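Local coordinates for protein malonyl CoA-ACP transacylase (Xanthomonas oryzae pv. oryzae, PDB 3K89) that probably catalyses the transfer of the malonyl group from malonyl-CoA to holo-acyl carrier protein, the step that supplies malonyl-ACP for fatty acid synthesis, at residues A143-L146 against E147-E151; N212-G215 against E216-G220; V257-T260 against G261-A265. All coordinates share one frame; numbering follows the deposited sequence.

Interaction 1 (A143-L146 against E147-E151)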
ATOM      1  N   ALA A 143      13.172  -1.124  18.875  1.00 30.03           N
ATOM      2  CA  ALA A 143      14.262  -0.359  19.472  1.00 29.08           C
ATOM      3  C   ALA A 143      15.635  -0.785  18.965  1.00 28.32           C
ATOM      4  O   ALA A 143      16.489   0.059  18.712  1.00 28.70           O
ATOM      5  CB  ALA A 143      14.203  -0.463  21.005  1.00 29.25           C
ATOM      6  N   VAL A 144      15.837  -2.094  18.819  1.00 27.77           N
ATOM      7  CA  VAL A 144      17.097  -2.637  18.308  1.00 27.24           C
ATOM      8  C   VAL A 144      17.324  -2.126  16.882  1.00 26.28           C
ATOM      9  O   VAL A 144      18.396  -1.601  16.561  1.00 26.51           O
ATOM     10  CB  VAL A 144      17.090  -4.184  18.326  1.00 27.60           C
ATOM     11  CG1 VAL A 144      18.352  -4.742  17.677  1.00 28.58           C
ATOM     12  CG2 VAL A 144      16.939  -4.708  19.759  1.00 28.71           C
ATOM     13  N   VAL A 145      16.293  -2.249  16.052  1.00 25.00           N
ATOM     14  CA  VAL A 145      16.379  -1.840  14.644  1.00 23.75           C
ATOM     15  C   VAL A 145      16.599  -0.331  14.510  1.00 23.33           C
ATOM     16  O   VAL A 145      17.385   0.128  13.669  1.00 22.28           O
ATOM     17  CB  VAL A 145      15.122  -2.280  13.851  1.00 23.53           C
ATOM     18  CG1 VAL A 145      15.275  -1.941  12.364  1.00 22.86           C
ATOM     19  CG2 VAL A 145      14.879  -3.769  14.015  1.00 23.43           C
ATOM     20  N   LEU A 146      15.904   0.447  15.335  1.00 22.93           N
ATOM     21  CA  LEU A 146      16.004   1.903  15.259  1.00 24.02           C
ATOM     22  C   LEU A 146      17.380   2.407  15.684  1.00 24.62           C
ATOM     23  O   LEU A 146      17.913   3.353  15.097  1.00 23.99           O
ATOM     24  CB  LEU A 146      14.913   2.561  16.101  1.00 24.34           C
ATOM     25  CG  LEU A 146      13.542   2.823  15.458  1.00 26.08           C
ATOM     26  CD1 LEU A 146      13.114   1.782  14.441  1.00 29.01           C
ATOM     27  CD2 LEU A 146      12.491   2.937  16.549  1.00 26.89           C
ATOM     28  N   GLU A 147      17.964   1.758  16.685  1.00 25.19           N
ATOM     29  CA  GLU A 147      19.285   2.180  17.137  1.00 26.56           C
ATOM     30  C   GLU A 147      20.334   1.740  16.112  1.00 25.48           C
ATOM     31  O   GLU A 147      21.259   2.495  15.824  1.00 26.07           O
ATOM     32  CB  GLU A 147      19.593   1.678  18.560  1.00 27.58           C
ATOM     33  CG  GLU A 147      20.622   2.556  19.327  1.00 31.74           C
ATOM     34  CD  GLU A 147      19.990   3.572  20.307  1.00 37.78           C
ATOM     35  OE1 GLU A 147      18.952   3.264  20.942  1.00 39.83           O
ATOM     36  OE2 GLU A 147      20.555   4.681  20.464  1.00 40.28           O
ATOM     37  N   VAL A 148      20.145   0.556  15.529  1.00 24.74           N
ATOM     38  CA  VAL A 148      21.033   0.035  14.466  1.00 24.21           C
ATOM     39  C   VAL A 148      21.050   0.974  13.247  1.00 22.82           C
ATOM     40  O   VAL A 148      22.112   1.278  12.707  1.00 22.28           O
ATOM     41  CB  VAL A 148      20.680  -1.426  14.047  1.00 24.78           C
ATOM     42  CG1 VAL A 148      21.274  -1.775  12.691  1.00 24.91           C
ATOM     43  CG2 VAL A 148      21.178  -2.426  15.078  1.00 26.93           C
ATOM     44  N   CYS A 149      19.875   1.443  12.827  1.00 21.44           N
ATOM     45  CA  CYS A 149      19.807   2.364  11.690  1.00 20.59           C
ATOM     46  C   CYS A 149      20.621   3.628  11.944  1.00 20.38           C
ATOM     47  O   CYS A 149      21.342   4.094  11.068  1.00 19.01           O
ATOM     48  CB  CYS A 149      18.357   2.730  11.359  1.00 20.52           C
ATOM     49  SG  CYS A 149      17.470   1.425  10.521  1.00 19.15           S
ATOM     50  N   ALA A 150      20.501   4.180  13.147  1.00 20.21           N
ATOM     51  CA  ALA A 150      21.221   5.392  13.500  1.00 21.15           C
ATOM     52  C   ALA A 150      22.731   5.140  13.470  1.00 21.18           C
ATOM     53  O   ALA A 150      23.499   5.972  12.968  1.00 21.50           O
ATOM     54  CB  ALA A 150      20.782   5.881  14.879  1.00 21.98           C
ATOM     55  N   GLU A 151      23.134   3.980  13.969  1.00 21.28           N
ATOM     56  CA  GLU A 151      24.556   3.622  14.034  1.00 22.28           C
ATOM     57  C   GLU A 151      25.178   3.340  12.672  1.00 21.31           C
ATOM     58  O   GLU A 151      26.362   3.621  12.460  1.00 21.39           O
ATOM     59  CB  GLU A 151      24.754   2.415  14.933  1.00 22.74           C
ATOM     60  CG  GLU A 151      24.480   2.720  16.395  1.00 27.31           C
ATOM     61  CD  GLU A 151      24.754   1.546  17.308  1.00 30.61           C
ATOM     62  OE1 GLU A 151      25.084   0.444  16.804  1.00 31.41           O
ATOM     63  OE2 GLU A 151      24.625   1.741  18.541  1.00 34.97           O
TER
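Val144 and Val148, one turn apart on helix 142-152, sit one above the other on a flank of this amphipathic helix, which packs on the small mixed sheet of the acyltransferase fold. The apolar contacts of this turn are loose. CG1 of Val144 lies 4.5 Å from CG2 of Val148, and CG1 of Val145 comes within 4.4 Å of SG of Cys149, so each pair continues one apolar stripe without interlocking.

Closer approaches are made against the backbone. In Val148, CG1 stands opposite the backbone N (chi1 162°), which turns CG2 back toward the preceding turn, 3.3 Å from Val144 O. A branched valine suits this spot: one methyl lies along the helix while the residue also meets Ala181, Leu184 and Leu185 of helix 175-187. Cys149 turns its sulfur back as well, with SG beside its own N (chi1 -75°). This compact side chain is buried against Val158 and Ile171 of the sheet, where Val145 also rests on Ile171. Leu146 has the length to reach Pro160 and Phe163 of strand 158-165.

Glu147 stands on the exposed side, near the small Ala143 and Ala150. Its side chain leads away from the preceding turn and carries the carboxylate outward; a charged residue fits this exposed position.

The backbone bonds are those of a regular alpha-helix, i to i+4. Glu147 N donates to Ala143 O and Val148 N to Val144 O, both at 3.0 Å. The bond from Cys149 N to Val145 O has an N-H...O angle of 159°. The last, from Ala150 N to Leu146 O, is weak, stretched to 3.3 Å.

Interaction 2 (N212-G215 against E216-G220)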
ATOM      1  N   ASN A 212       7.827  16.541  -3.321  1.00 15.49           N
ATOM      2  CA  ASN A 212       7.434  17.853  -3.847  1.00 16.48           C
ATOM      3  C   ASN A 212       6.863  17.779  -5.255  1.00 15.60           C
ATOM      4  O   ASN A 212       5.858  18.433  -5.559  1.00 16.51           O
ATOM      5  CB  ASN A 212       8.596  18.841  -3.742  1.00 17.54           C
ATOM      6  CG  ASN A 212       8.923  19.173  -2.294  1.00 20.27           C
ATOM      7  OD1 ASN A 212       8.059  19.092  -1.413  1.00 24.59           O
ATOM      8  ND2 ASN A 212      10.183  19.522  -2.035  1.00 24.34           N
ATOM      9  N   GLN A 213       7.459  16.943  -6.092  1.00 14.93           N
ATOM     10  CA  GLN A 213       6.960  16.715  -7.444  1.00 15.07           C
ATOM     11  C   GLN A 213       5.549  16.138  -7.376  1.00 14.24           C
ATOM     12  O   GLN A 213       4.657  16.564  -8.113  1.00 14.62           O
ATOM     13  CB  GLN A 213       7.859  15.761  -8.211  1.00 16.04           C
ATOM     14  CG  GLN A 213       9.237  16.312  -8.523  1.00 18.02           C
ATOM     15  CD  GLN A 213      10.085  15.269  -9.183  1.00 23.32           C
ATOM     16  OE1 GLN A 213      10.559  14.335  -8.533  1.00 24.85           O
ATOM     17  NE2 GLN A 213      10.251  15.387 -10.494  1.00 26.14           N
ATOM     18  N   LEU A 214       5.378  15.171  -6.475  1.00 13.28           N
ATOM     19  CA  LEU A 214       4.077  14.551  -6.229  1.00 12.26           C
ATOM     20  C   LEU A 214       3.051  15.600  -5.834  1.00 12.31           C
ATOM     21  O   LEU A 214       1.942  15.609  -6.376  1.00 11.72           O
ATOM     22  CB  LEU A 214       4.191  13.486  -5.130  1.00 12.01           C
ATOM     23  CG  LEU A 214       2.893  12.764  -4.725  1.00 13.90           C
ATOM     24  CD1 LEU A 214       2.399  11.914  -5.854  1.00 16.89           C
ATOM     25  CD2 LEU A 214       3.146  11.907  -3.491  1.00 16.61           C
ATOM     26  N   GLY A 215       3.412  16.466  -4.882  1.00 12.11           N
ATOM     27  CA  GLY A 215       2.514  17.537  -4.454  1.00 13.09           C
ATOM     28  C   GLY A 215       2.046  18.401  -5.606  1.00 13.77           C
ATOM     29  O   GLY A 215       0.871  18.759  -5.680  1.00 13.39           O
ATOM     30  N   GLU A 216       2.966  18.757  -6.499  1.00 14.00           N
ATOM     31  CA  GLU A 216       2.578  19.563  -7.665  1.00 16.13           C
ATOM     32  C   GLU A 216       1.635  18.808  -8.615  1.00 15.56           C
ATOM     33  O   GLU A 216       0.696  19.393  -9.161  1.00 15.98           O
ATOM     34  CB  GLU A 216       3.817  20.062  -8.411  1.00 16.81           C
ATOM     35  CG  GLU A 216       4.695  20.979  -7.542  1.00 21.12           C
ATOM     36  CD  GLU A 216       5.956  21.456  -8.254  1.00 29.22           C
ATOM     37  OE1 GLU A 216       6.802  22.094  -7.591  1.00 31.97           O
ATOM     38  OE2 GLU A 216       6.103  21.192  -9.470  1.00 32.41           O
ATOM     39  N   ALA A 217       1.884  17.516  -8.811  1.00 14.76           N
ATOM     40  CA  ALA A 217       1.025  16.676  -9.656  1.00 14.07           C
ATOM     41  C   ALA A 217      -0.380  16.604  -9.070  1.00 14.20           C
ATOM     42  O   ALA A 217      -1.359  16.713  -9.796  1.00 14.94           O
ATOM     43  CB  ALA A 217       1.618  15.276  -9.821  1.00 14.00           C
ATOM     44  N   MET A 218      -0.477  16.477  -7.752  1.00 12.96           N
ATOM     45  CA  MET A 218      -1.771  16.354  -7.105  1.00 12.39           C
ATOM     46  C   MET A 218      -2.591  17.622  -7.237  1.00 13.05           C
ATOM     47  O   MET A 218      -3.827  17.571  -7.332  1.00 13.03           O
ATOM     48  CB  MET A 218      -1.618  16.010  -5.629  1.00 12.20           C
ATOM     49  CG  MET A 218      -1.132  14.562  -5.425  1.00 12.01           C
ATOM     50  SD  MET A 218      -1.200  14.030  -3.713  1.00 16.96           S
ATOM     51  CE  MET A 218      -0.101  15.176  -3.000  1.00 12.05           C
ATOM     52  N   ALA A 219      -1.917  18.767  -7.206  1.00 12.79           N
ATOM     53  CA  ALA A 219      -2.651  20.031  -7.112  1.00 13.47           C
ATOM     54  C   ALA A 219      -3.358  20.418  -8.414  1.00 13.37           C
ATOM     55  O   ALA A 219      -4.209  21.313  -8.410  1.00 13.27           O
ATOM     56  CB  ALA A 219      -1.741  21.147  -6.607  1.00 13.91           C
ATOM     57  N   GLY A 220      -3.021  19.737  -9.510  1.00 13.93           N
ATOM     58  CA  GLY A 220      -3.681  19.933 -10.807  1.00 14.32           C
ATOM     59  C   GLY A 220      -4.954  19.112 -10.981  1.00 14.21           C
ATOM     60  O   GLY A 220      -5.694  19.279 -11.961  1.00 15.33           O
TER
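Leu214 and Met218 form the buried pair of this stretch, an i, i+4 contact on the inner face of amphipathic helix 208-219 in the acyltransferase domain. The methionine does the reaching. Its CG lies beside its own backbone N and opposite the carbonyl carbon (chi1 -71°), and the chain then bends at the thioether, so that the terminal methyl turns back along the helix. CE ends 4.2 Å from CG of Leu214, meeting the branch point of that side chain.

Leu214 itself leaves the helix pointing away from the following turn and faces Leu115 of helix 109-126, a buried position that suits a branched apolar chain. Met218 touches the same Leu115 and also Leu249 and Val250 of helix 242-254; a long, flexible thioether suits a place where two helices must be met at once.

Gly215 follows Leu214 in sequence, and the methyl carbon CE of Met218 comes to 3.8 Å from Gly215 CA, so the folded methionine also lies against the backbone of the preceding turn. Ala217, small and only partly exposed, allows a near approach to Leu118 of helix 109-126.

Glu216 runs on the exposed side, its chain extended beyond CG and directed back over the preceding turn, with CG 3.4 Å from Asn212 O. Charge and length fit the solvent side. The amide of Asn212 has its own polar partner, since OD1 accepts a hydrogen bond from Arg208.

Four i, i+4 backbone bonds hold the turns together. Three have N-H...O angles of 154° or more, whereas Ala219 N meets Gly215 O at 3.2 Å with an angle of only 136°.

Interaction 3 (V257-T260 against G261-A265)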
ATOM      1  N   VAL A 257       5.727   4.369   6.850  1.00 11.04           N
ATOM      2  CA  VAL A 257       4.339   3.904   6.862  1.00 10.77           C
ATOM      3  C   VAL A 257       4.039   3.352   8.244  1.00 10.77           C
ATOM      4  O   VAL A 257       4.671   2.405   8.689  1.00 10.99           O
ATOM      5  CB  VAL A 257       4.121   2.808   5.790  1.00 10.35           C
ATOM      6  CG1 VAL A 257       2.780   2.077   5.950  1.00 11.39           C
ATOM      7  CG2 VAL A 257       4.197   3.408   4.409  1.00 11.05           C
ATOM      8  N   GLN A 258       3.068   3.961   8.922  1.00 11.14           N
ATOM      9  CA  GLN A 258       2.692   3.515  10.272  1.00 11.09           C
ATOM     10  C   GLN A 258       1.575   2.478  10.144  1.00 10.96           C
ATOM     11  O   GLN A 258       0.407   2.750  10.472  1.00 11.26           O
ATOM     12  CB  GLN A 258       2.217   4.715  11.122  1.00 10.49           C
ATOM     13  CG  GLN A 258       3.237   5.881  11.245  1.00 11.01           C
ATOM     14  CD  GLN A 258       4.480   5.554  12.053  1.00 13.00           C
ATOM     15  OE1 GLN A 258       5.492   6.264  11.948  1.00 15.96           O
ATOM     16  NE2 GLN A 258       4.418   4.512  12.880  1.00 12.23           N
ATOM     17  N   TRP A 259       1.902   1.306   9.589  1.00 11.19           N
ATOM     18  CA  TRP A 259       0.845   0.335   9.301  1.00 11.85           C
ATOM     19  C   TRP A 259       0.262  -0.222  10.602  1.00 11.77           C
ATOM     20  O   TRP A 259      -0.965  -0.282  10.759  1.00 11.61           O
ATOM     21  CB  TRP A 259       1.294  -0.787   8.334  1.00 11.16           C
ATOM     22  CG  TRP A 259       0.103  -1.654   7.970  1.00 11.53           C
ATOM     23  CD1 TRP A 259      -0.126  -2.978   8.321  1.00 10.99           C
ATOM     24  CD2 TRP A 259      -1.069  -1.218   7.272  1.00 11.14           C
ATOM     25  NE1 TRP A 259      -1.357  -3.376   7.849  1.00 12.15           N
ATOM     26  CE2 TRP A 259      -1.950  -2.325   7.193  1.00 11.25           C
ATOM     27  CE3 TRP A 259      -1.446   0.001   6.674  1.00 11.38           C
ATOM     28  CZ2 TRP A 259      -3.202  -2.248   6.561  1.00 10.62           C
ATOM     29  CZ3 TRP A 259      -2.677   0.074   6.024  1.00 10.68           C
ATOM     30  CH2 TRP A 259      -3.548  -1.047   5.985  1.00 10.37           C
ATOM     31  N   THR A 260       1.133  -0.572  11.544  1.00 12.76           N
ATOM     32  CA  THR A 260       0.664  -1.011  12.872  1.00 12.66           C
ATOM     33  C   THR A 260      -0.274   0.026  13.472  1.00 12.68           C
ATOM     34  O   THR A 260      -1.363  -0.325  13.921  1.00 12.92           O
ATOM     35  CB  THR A 260       1.844  -1.312  13.790  1.00 12.51           C
ATOM     36  OG1 THR A 260       2.570  -2.401  13.225  1.00 14.77           O
ATOM     37  CG2 THR A 260       1.379  -1.721  15.201  1.00 13.97           C
ATOM     38  N   GLY A 261       0.134   1.293  13.419  1.00 13.12           N
ATOM     39  CA  GLY A 261      -0.660   2.403  13.936  1.00 14.03           C
ATOM     40  C   GLY A 261      -2.011   2.520  13.260  1.00 13.96           C
ATOM     41  O   GLY A 261      -3.024   2.750  13.926  1.00 14.52           O
ATOM     42  N   CYS A 262      -2.046   2.372  11.933  1.00 13.13           N
ATOM     43  CA  CYS A 262      -3.316   2.460  11.202  1.00 12.42           C
ATOM     44  C   CYS A 262      -4.286   1.357  11.621  1.00 12.51           C
ATOM     45  O   CYS A 262      -5.464   1.609  11.832  1.00 12.80           O
ATOM     46  CB  CYS A 262      -3.075   2.381   9.679  1.00 11.89           C
ATOM     47  SG  CYS A 262      -2.358   3.899   8.986  1.00 11.75           S
ATOM     48  N   VAL A 263      -3.783   0.135  11.756  1.00 12.23           N
ATOM     49  CA  VAL A 263      -4.622  -1.003  12.144  1.00 13.10           C
ATOM     50  C   VAL A 263      -5.110  -0.821  13.587  1.00 13.47           C
ATOM     51  O   VAL A 263      -6.286  -1.029  13.866  1.00 14.01           O
ATOM     52  CB  VAL A 263      -3.889  -2.343  11.948  1.00 12.39           C
ATOM     53  CG1 VAL A 263      -4.707  -3.524  12.490  1.00 13.17           C
ATOM     54  CG2 VAL A 263      -3.598  -2.579  10.442  1.00 12.34           C
ATOM     55  N   GLN A 264      -4.218  -0.403  14.473  1.00 14.80           N
ATOM     56  CA  GLN A 264      -4.613  -0.091  15.862  1.00 15.97           C
ATOM     57  C   GLN A 264      -5.651   1.031  15.911  1.00 16.69           C
ATOM     58  O   GLN A 264      -6.576   0.995  16.740  1.00 17.56           O
ATOM     59  CB  GLN A 264      -3.379   0.264  16.712  1.00 16.15           C
ATOM     60  CG  GLN A 264      -2.496  -0.954  16.993  1.00 19.36           C
ATOM     61  CD  GLN A 264      -1.140  -0.598  17.611  1.00 21.72           C
ATOM     62  OE1 GLN A 264      -0.679   0.541  17.539  1.00 24.53           O
ATOM     63  NE2 GLN A 264      -0.499  -1.587  18.219  1.00 25.80           N
ATOM     64  N   ALA A 265      -5.526   2.010  15.014  1.00 16.49           N
ATOM     65  CA  ALA A 265      -6.490   3.121  14.952  1.00 16.32           C
ATOM     66  C   ALA A 265      -7.863   2.621  14.530  1.00 16.76           C
ATOM     67  O   ALA A 265      -8.883   3.050  15.091  1.00 17.60           O
ATOM     68  CB  ALA A 265      -6.002   4.245  14.025  1.00 16.78           C
TER
HETATM   69  O   HOH W   1       2.898   2.162  13.291  1.00 15.43           O
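A water joins the side-chain amide of Gln258, the N-cap residue of helix 259-268, to Gly261 N in the first turn. Gln258 bends at its first two torsions (chi1 -56°, chi2 -68°), which brings NE2 round to donate to the water at 2.8 Å. The same water accepts from Gly261 N at 2.9 Å, serving one of the NH groups at the helix start that lack a carbonyl from a preceding turn. Gln258 O already works within the helix, receiving Cys262 N, and a glutamine is long enough to bring its amide to this bridge.

Trp259 is buried, and its broad indole offers a face to the compact, branched Val263. The Val263 methyl CG2 lies over that face, making a CH-pi contact 3.9 Å from the centroid of the five-membered ring; its closest ring atom is Trp259 NE1, at 3.5 Å. CB of Cys262 approaches the six-membered part obliquely. On the exposed side Thr260 and Gln264 run side by side, the Thr260 methyl CG2 lying 3.6 Å from Gln264 NE2. The Gln264 N to Thr260 O bond is nearly straight at 169°.

The stretch carries the chain from the short, weakly bonded strand 257-258, at the edge of the mixed sheet, where Val257 bonds to Ala161 and Phe163, into helix 259-268. The tryptophan meets the ring of His93, next to predicted nucleophile Ser94, and also Leu283 and Leu286 of helix 282-290, while Val263 packs on Ile287 and Ile290 of that same helix.

The three contacts follow one another along the chain, all within the acyltransferase domain. Interaction 1 lies on a helix packed on the mixed sheet, and interaction 3 begins at that sheet's edge strand 257-258; their centres are about 20 Å apart and they do not touch. Interaction 2 belongs to helix 208-219, which packs on helices 109-126 and 242-254, its centre about 33 Å from interaction 1 and about 25 Å from interaction 3. Strand 158-165 links the first and third, since Leu146 and Gln258 both touch Phe163. The side chains of Leu214 and Trp259 lie about 9 and 8 Å from that of Ser94, placing interactions 2 and 3 near the predicted active site.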